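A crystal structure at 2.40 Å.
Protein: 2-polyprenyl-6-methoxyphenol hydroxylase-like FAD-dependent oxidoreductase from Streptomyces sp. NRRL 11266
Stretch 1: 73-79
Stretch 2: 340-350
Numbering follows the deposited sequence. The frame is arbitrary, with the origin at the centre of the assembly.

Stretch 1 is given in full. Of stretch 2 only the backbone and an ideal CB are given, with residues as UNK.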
ATOM      1  N   VAL A  73     -11.644  13.596   3.967  1.00 61.77           N
ATOM      2  CA  VAL A  73     -11.730  12.422   3.114  1.00 59.31           C
ATOM      3  C   VAL A  73     -10.917  11.335   3.789  1.00 54.72           C
ATOM      4  O   VAL A  73      -9.702  11.489   3.968  1.00 54.11           O
ATOM      5  CB  VAL A  73     -11.186  12.709   1.704  1.00 60.54           C
ATOM      6  CG1 VAL A  73     -11.037  11.421   0.948  1.00 61.47           C
ATOM      7  CG2 VAL A  73     -12.082  13.719   0.941  1.00 49.76           C
ATOM      8  N   ARG A  74     -11.567  10.235   4.162  1.00 56.65           N
ATOM      9  CA  ARG A  74     -10.920   9.197   4.947  1.00 55.21           C
ATOM     10  C   ARG A  74     -10.576   7.995   4.072  1.00 50.43           C
ATOM     11  O   ARG A  74     -11.181   7.775   3.028  1.00 58.85           O
ATOM     12  CB  ARG A  74     -11.808   8.773   6.130  1.00 58.62           C
ATOM     13  CG  ARG A  74     -12.199   9.936   7.054  1.00 62.73           C
ATOM     14  CD  ARG A  74     -12.078   9.611   8.554  1.00 73.23           C
ATOM     15  NE  ARG A  74     -11.873  10.820   9.366  1.00 86.80           N
ATOM     16  CZ  ARG A  74     -10.719  11.162   9.952  1.00 94.19           C
ATOM     17  NH1 ARG A  74      -9.648  10.378   9.845  1.00 91.49           N
ATOM     18  NH2 ARG A  74     -10.635  12.288  10.660  1.00 97.29           N
ATOM     19  N   PHE A  75      -9.567   7.237   4.486  1.00 54.58           N
ATOM     20  CA  PHE A  75      -9.247   5.928   3.917  1.00 53.20           C
ATOM     21  C   PHE A  75      -9.356   4.939   5.062  1.00 53.30           C
ATOM     22  O   PHE A  75      -8.566   4.996   6.014  1.00 55.47           O
ATOM     23  CB  PHE A  75      -7.843   5.898   3.298  1.00 49.75           C
ATOM     24  CG  PHE A  75      -7.583   4.697   2.394  1.00 48.40           C
ATOM     25  CD1 PHE A  75      -8.179   4.616   1.125  1.00 51.75           C
ATOM     26  CD2 PHE A  75      -6.721   3.686   2.786  1.00 50.43           C
ATOM     27  CE1 PHE A  75      -7.939   3.523   0.277  1.00 51.85           C
ATOM     28  CE2 PHE A  75      -6.467   2.581   1.950  1.00 50.15           C
ATOM     29  CZ  PHE A  75      -7.078   2.503   0.693  1.00 53.32           C
ATOM     30  N   ALA A  76     -10.315   4.028   4.976  1.00 60.22           N
ATOM     31  CA  ALA A  76     -10.775   3.390   6.200  1.00 73.20           C
ATOM     32  C   ALA A  76     -11.041   4.507   7.203  1.00 77.31           C
ATOM     33  O   ALA A  76     -11.922   5.344   6.981  1.00 70.25           O
ATOM     34  CB  ALA A  76      -9.750   2.378   6.734  1.00 67.69           C
ATOM     35  N   ASP A  77     -10.239   4.572   8.266  1.00 84.80           N
ATOM     36  CA  ASP A  77     -10.392   5.592   9.297  1.00 91.11           C
ATOM     37  C   ASP A  77      -9.180   6.506   9.382  1.00 81.16           C
ATOM     38  O   ASP A  77      -9.034   7.236  10.370  1.00 81.33           O
ATOM     39  CB  ASP A  77     -10.666   4.943  10.658  1.00101.01           C
ATOM     40  CG  ASP A  77      -9.511   4.092  11.137  1.00110.56           C
ATOM     41  OD1 ASP A  77      -9.368   2.953  10.646  1.00113.18           O
ATOM     42  OD2 ASP A  77      -8.743   4.565  12.003  1.00115.26           O
ATOM     43  N   LEU A  78      -8.307   6.481   8.380  1.00 76.56           N
ATOM     44  CA  LEU A  78      -7.185   7.403   8.294  1.00 77.24           C
ATOM     45  C   LEU A  78      -7.573   8.630   7.474  1.00 79.56           C
ATOM     46  O   LEU A  78      -8.523   8.608   6.691  1.00 87.35           O
ATOM     47  CB  LEU A  78      -5.973   6.733   7.650  1.00 74.74           C
ATOM     48  CG  LEU A  78      -5.504   5.448   8.317  1.00 71.86           C
ATOM     49  CD1 LEU A  78      -4.177   4.972   7.710  1.00 70.21           C
ATOM     50  CD2 LEU A  78      -5.392   5.647   9.826  1.00 65.68           C
ATOM     51  N   ARG A  79      -6.804   9.701   7.652  1.00 68.19           N
ATOM     52  CA  ARG A  79      -7.009  10.944   6.927  1.00 61.56           C
ATOM     53  C   ARG A  79      -6.270  10.918   5.606  1.00 60.94           C
ATOM     54  O   ARG A  79      -5.134  10.462   5.546  1.00 65.43           O
ATOM     55  CB  ARG A  79      -6.499  12.131   7.735  1.00 73.52           C
ATOM     56  CG  ARG A  79      -6.699  13.419   7.013  1.00 80.01           C
ATOM     57  CD  ARG A  79      -6.055  14.598   7.706  1.00 89.24           C
ATOM     58  NE  ARG A  79      -6.250  15.774   6.878  1.00 93.68           N
ATOM     59  CZ  ARG A  79      -5.436  16.153   5.898  1.00 93.74           C
ATOM     60  NH1 ARG A  79      -4.327  15.471   5.616  1.00 89.89           N
ATOM     61  NH2 ARG A  79      -5.737  17.239   5.208  1.00 92.64           N
ATOM     62  N   UNK A 340     -11.024  -2.327  -5.870  1.00 56.79           N
ATOM     63  CA  UNK A 340      -9.689  -2.590  -5.347  1.00 53.30           C
ATOM     64  C   UNK A 340      -9.465  -1.850  -4.039  1.00 45.68           C
ATOM     65  O   UNK A 340      -9.124  -2.464  -3.021  1.00 50.84           O
ATOM     66  CB  UNK A 340      -8.624  -2.189  -6.369  1.00 53.30           C
ATOM     67  N   UNK A 341      -9.732  -0.540  -4.027  1.00 41.01           N
ATOM     68  CA  UNK A 341      -9.396   0.270  -2.859  1.00 49.41           C
ATOM     69  C   UNK A 341     -10.418   0.128  -1.728  1.00 51.70           C
ATOM     70  O   UNK A 341     -10.040   0.277  -0.555  1.00 47.20           O
ATOM     71  CB  UNK A 341      -9.282   1.740  -3.266  1.00 49.41           C
ATOM     72  N   UNK A 342     -11.696  -0.149  -2.033  1.00 39.42           N
ATOM     73  CA  UNK A 342     -12.614  -0.535  -0.954  1.00 48.25           C
ATOM     74  C   UNK A 342     -12.055  -1.742  -0.218  1.00 48.37           C
ATOM     75  O   UNK A 342     -11.870  -1.719   1.003  1.00 56.57           O
ATOM     76  CB  UNK A 342     -14.009  -0.842  -1.502  1.00 48.25           C
ATOM     77  N   UNK A 343     -11.736  -2.804  -0.961  1.00 48.57           N
ATOM     78  CA  UNK A 343     -11.168  -3.989  -0.322  1.00 52.10           C
ATOM     79  C   UNK A 343      -9.910  -3.619   0.462  1.00 57.92           C
ATOM     80  O   UNK A 343      -9.693  -4.114   1.582  1.00 46.46           O
ATOM     81  CB  UNK A 343     -10.849  -5.062  -1.365  1.00 52.10           C
ATOM     82  N   UNK A 344      -9.092  -2.704  -0.096  1.00 47.44           N
ATOM     83  CA  UNK A 344      -7.895  -2.257   0.609  1.00 44.31           C
ATOM     84  C   UNK A 344      -8.261  -1.529   1.889  1.00 43.02           C
ATOM     85  O   UNK A 344      -7.620  -1.730   2.920  1.00 44.13           O
ATOM     86  CB  UNK A 344      -7.049  -1.351  -0.288  1.00 44.31           C
ATOM     87  N   UNK A 345      -9.290  -0.685   1.851  1.00 50.92           N
ATOM     88  CA  UNK A 345      -9.773  -0.080   3.091  1.00 60.03           C
ATOM     89  C   UNK A 345     -10.207  -1.147   4.090  1.00 58.60           C
ATOM     90  O   UNK A 345      -9.887  -1.046   5.281  1.00 66.72           O
ATOM     91  CB  UNK A 345     -10.935   0.872   2.802  1.00 60.03           C
ATOM     92  N   UNK A 346     -10.906  -2.195   3.635  1.00 58.46           N
ATOM     93  CA  UNK A 346     -11.356  -3.208   4.597  1.00 69.38           C
ATOM     94  C   UNK A 346     -10.170  -3.893   5.274  1.00 63.41           C
ATOM     95  O   UNK A 346     -10.257  -4.271   6.451  1.00 48.71           O
ATOM     96  CB  UNK A 346     -12.233  -4.251   3.901  1.00 69.38           C
ATOM     97  N   UNK A 347      -9.039  -4.019   4.568  1.00 57.79           N
ATOM     98  CA  UNK A 347      -7.923  -4.777   5.131  1.00 61.28           C
ATOM     99  C   UNK A 347      -7.190  -4.017   6.218  1.00 58.48           C
ATOM    100  O   UNK A 347      -6.245  -4.568   6.788  1.00 60.67           O
ATOM    101  CB  UNK A 347      -6.938  -5.159   4.025  1.00 61.28           C
ATOM    102  N   UNK A 348      -7.582  -2.774   6.506  1.00 58.56           N
ATOM    103  CA  UNK A 348      -7.125  -2.081   7.705  1.00 67.26           C
ATOM    104  C   UNK A 348      -8.064  -2.289   8.888  1.00 67.03           C
ATOM    105  O   UNK A 348      -7.824  -1.729   9.965  1.00 72.74           O
ATOM    106  CB  UNK A 348      -6.979  -0.585   7.419  1.00 67.26           C
ATOM    107  N   UNK A 349      -9.116  -3.086   8.712  1.00 51.10           N
ATOM    108  CA  UNK A 349     -10.088  -3.340   9.755  1.00 61.09           C
ATOM    109  C   UNK A 349     -10.088  -4.785  10.217  1.00 67.55           C
ATOM    110  O   UNK A 349     -10.089  -5.059  11.420  1.00 79.94           O
ATOM    111  CB  UNK A 349     -11.486  -2.955   9.267  1.00 61.09           C
ATOM    112  N   UNK A 350     -10.057  -5.723   9.288  1.00 65.36           N
ATOM    113  CA  UNK A 350     -10.294  -7.098   9.637  1.00 62.04           C
ATOM    114  C   UNK A 350      -9.599  -8.038   8.662  1.00 56.47           C
ATOM    115  O   UNK A 350      -9.561  -7.774   7.479  1.00 61.16           O
ATOM    116  CB  UNK A 350     -11.797  -7.381   9.676  1.00 62.04           C
TER

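Stretch 1 is a tight hairpin: a type II' turn runs from Phe75 to Leu78, closed by Leu78 N to Phe75 O and Phe75 N to Leu78 O, both 2.8 Å. With those groups spent, the backbone NH of Ala76 remains as a donor at the corner of the turn, close to the helical part of stretch 2. Beside it lie the ring of Phe75 and the methyl of Ala76.

Position 340 is helical, and its ideal CB has nothing of stretch 1 within 5.5 Å, so the hairpin sets no demand there; the residue is Met340.

Position 341 points its CA-to-CB bond sideways, with the ideal CB 4.2 Å from Phe75 CE1. A small or medium side chain, apolar or polar, could lie beside the ring. The deposited residue is Asn341, whose OD1 comes 3.8 Å from Phe75 CE1, oblique to the ring. That oxygen also accepts a hydrogen bond from one turn further along the helix, at position 345.

Position 342 points away and position 343 is out of reach, so many helix-compatible residues would serve; they are Ile342 and Gln343.

At 344 the bond again runs sideways, and the ideal CB already lies 4.0 Å from Phe75 CZ. A methyl is therefore enough to make the contact, which favours a small apolar residue. Ala344 is found, its CB 4.0 Å from Phe75 CZ.

Position 345 is the most demanding. Its CA is 4.8 Å from Ala76 CA, and its ideal CB sits 3.9 Å from Ala76 N and 4.7 Å from Phe75 CZ. A side chain here could offer an acceptor to the free NH while laying methylene groups on the ring; Gln or Glu would combine these, and a plain aliphatic chain would satisfy the ring alone. The residue is Gln345. With chi1 m and chi2 t, it places CG over one face of the Phe75 ring, 3.5 Å from the ring centroid and 15° off the normal, a CH-pi contact. Its OE1 accepts from Ala76 N at 2.8 Å with an angle of 149°, and NE2 donates to Asn341 OD1 at 3.0 Å. OE1 thus ties the turn to the helix, while NE2 holds the amide to the preceding helical turn.

Position 346 points away and 347 is out of reach, leaving the choice open as far as the hairpin is concerned: Leu346 and Ala347.

At 348, just beyond the helix, the bond points toward stretch 1, with the ideal CB 4.1 Å from Ala76 CB. The neighbouring Phe75 and Leu78 side chains make an apolar surface that suits a branched aliphatic residue or Met. Leu348 packs its CB 4.1 Å from Ala76 CB and its CD2 4.0 Å from Leu78 CD1.

Position 349 has a sideways bond and room for a longer chain to approach Asp77; polar or aliphatic residues would fit. Leu349 brings CD2 4.3 Å from Asp77 OD1, a loose contact.

Position 350 is out of reach; it is Tyr350.

Stretch 2 (340-350) MNIQAQLALLY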
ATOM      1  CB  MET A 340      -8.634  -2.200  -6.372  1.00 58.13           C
ATOM      2  CG  MET A 340      -7.217  -2.254  -5.816  1.00 54.53           C
ATOM      3  SD  MET A 340      -6.302  -0.974  -6.626  1.00 62.95           S
ATOM      4  CE  MET A 340      -7.252   0.452  -6.117  1.00 62.49           C
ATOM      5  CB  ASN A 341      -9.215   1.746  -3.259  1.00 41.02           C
ATOM      6  CG  ASN A 341     -10.477   2.544  -3.155  1.00 50.14           C
ATOM      7  OD1 ASN A 341     -10.864   2.973  -2.056  1.00 56.25           O
ATOM      8  ND2 ASN A 341     -11.131   2.787  -4.308  1.00 48.55           N
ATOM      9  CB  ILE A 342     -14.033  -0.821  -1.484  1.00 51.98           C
ATOM     10  CG1 ILE A 342     -14.659   0.405  -2.168  1.00 49.03           C
ATOM     11  CG2 ILE A 342     -14.947  -1.355  -0.351  1.00 59.74           C
ATOM     12  CD1 ILE A 342     -14.933   1.534  -1.266  1.00 46.39           C
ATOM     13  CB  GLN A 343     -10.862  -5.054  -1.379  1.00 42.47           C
ATOM     14  CG  GLN A 343     -12.077  -5.752  -1.974  1.00 57.70           C
ATOM     15  CD  GLN A 343     -12.915  -6.517  -0.945  1.00 60.95           C
ATOM     16  OE1 GLN A 343     -13.602  -5.929  -0.093  1.00 73.09           O
ATOM     17  NE2 GLN A 343     -12.841  -7.847  -1.014  1.00 53.06           N
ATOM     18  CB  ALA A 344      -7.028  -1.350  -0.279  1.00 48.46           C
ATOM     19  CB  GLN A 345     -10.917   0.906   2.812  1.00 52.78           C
ATOM     20  CG  GLN A 345     -10.425   2.264   2.257  1.00 51.79           C
ATOM     21  CD  GLN A 345     -11.561   3.260   2.022  1.00 50.65           C
ATOM     22  OE1 GLN A 345     -12.222   3.700   2.975  1.00 61.25           O
ATOM     23  NE2 GLN A 345     -11.809   3.605   0.742  1.00 40.25           N
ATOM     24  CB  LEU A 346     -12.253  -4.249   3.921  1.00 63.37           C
ATOM     25  CG  LEU A 346     -13.693  -3.831   3.610  1.00 66.16           C
ATOM     26  CD1 LEU A 346     -14.511  -5.020   3.118  1.00 68.58           C
ATOM     27  CD2 LEU A 346     -14.351  -3.187   4.824  1.00 58.66           C
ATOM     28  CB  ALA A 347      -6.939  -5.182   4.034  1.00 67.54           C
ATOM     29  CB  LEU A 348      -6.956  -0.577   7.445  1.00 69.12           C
ATOM     30  CG  LEU A 348      -5.864  -0.152   6.460  1.00 71.72           C
ATOM     31  CD1 LEU A 348      -6.279  -0.403   5.053  1.00 74.49           C
ATOM     32  CD2 LEU A 348      -5.477   1.314   6.636  1.00 70.23           C
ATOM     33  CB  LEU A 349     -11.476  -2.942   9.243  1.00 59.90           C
ATOM     34  CG  LEU A 349     -11.570  -1.435   9.056  1.00 70.33           C
ATOM     35  CD1 LEU A 349     -12.859  -1.085   8.364  1.00 80.70           C
ATOM     36  CD2 LEU A 349     -11.488  -0.766  10.418  1.00 70.97           C
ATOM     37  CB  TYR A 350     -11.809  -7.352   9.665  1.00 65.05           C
ATOM     38  CG  TYR A 350     -12.202  -8.764  10.036  1.00 72.27           C
ATOM     39  CD1 TYR A 350     -12.426  -9.124  11.367  1.00 81.31           C
ATOM     40  CD2 TYR A 350     -12.352  -9.741   9.060  1.00 70.22           C
ATOM     41  CE1 TYR A 350     -12.787 -10.417  11.707  1.00 83.14           C
ATOM     42  CE2 TYR A 350     -12.692 -11.033   9.393  1.00 81.51           C
ATOM     43  CZ  TYR A 350     -12.920 -11.368  10.713  1.00 88.79           C
ATOM     44  OH  TYR A 350     -13.271 -12.664  11.024  1.00101.84           O
TER
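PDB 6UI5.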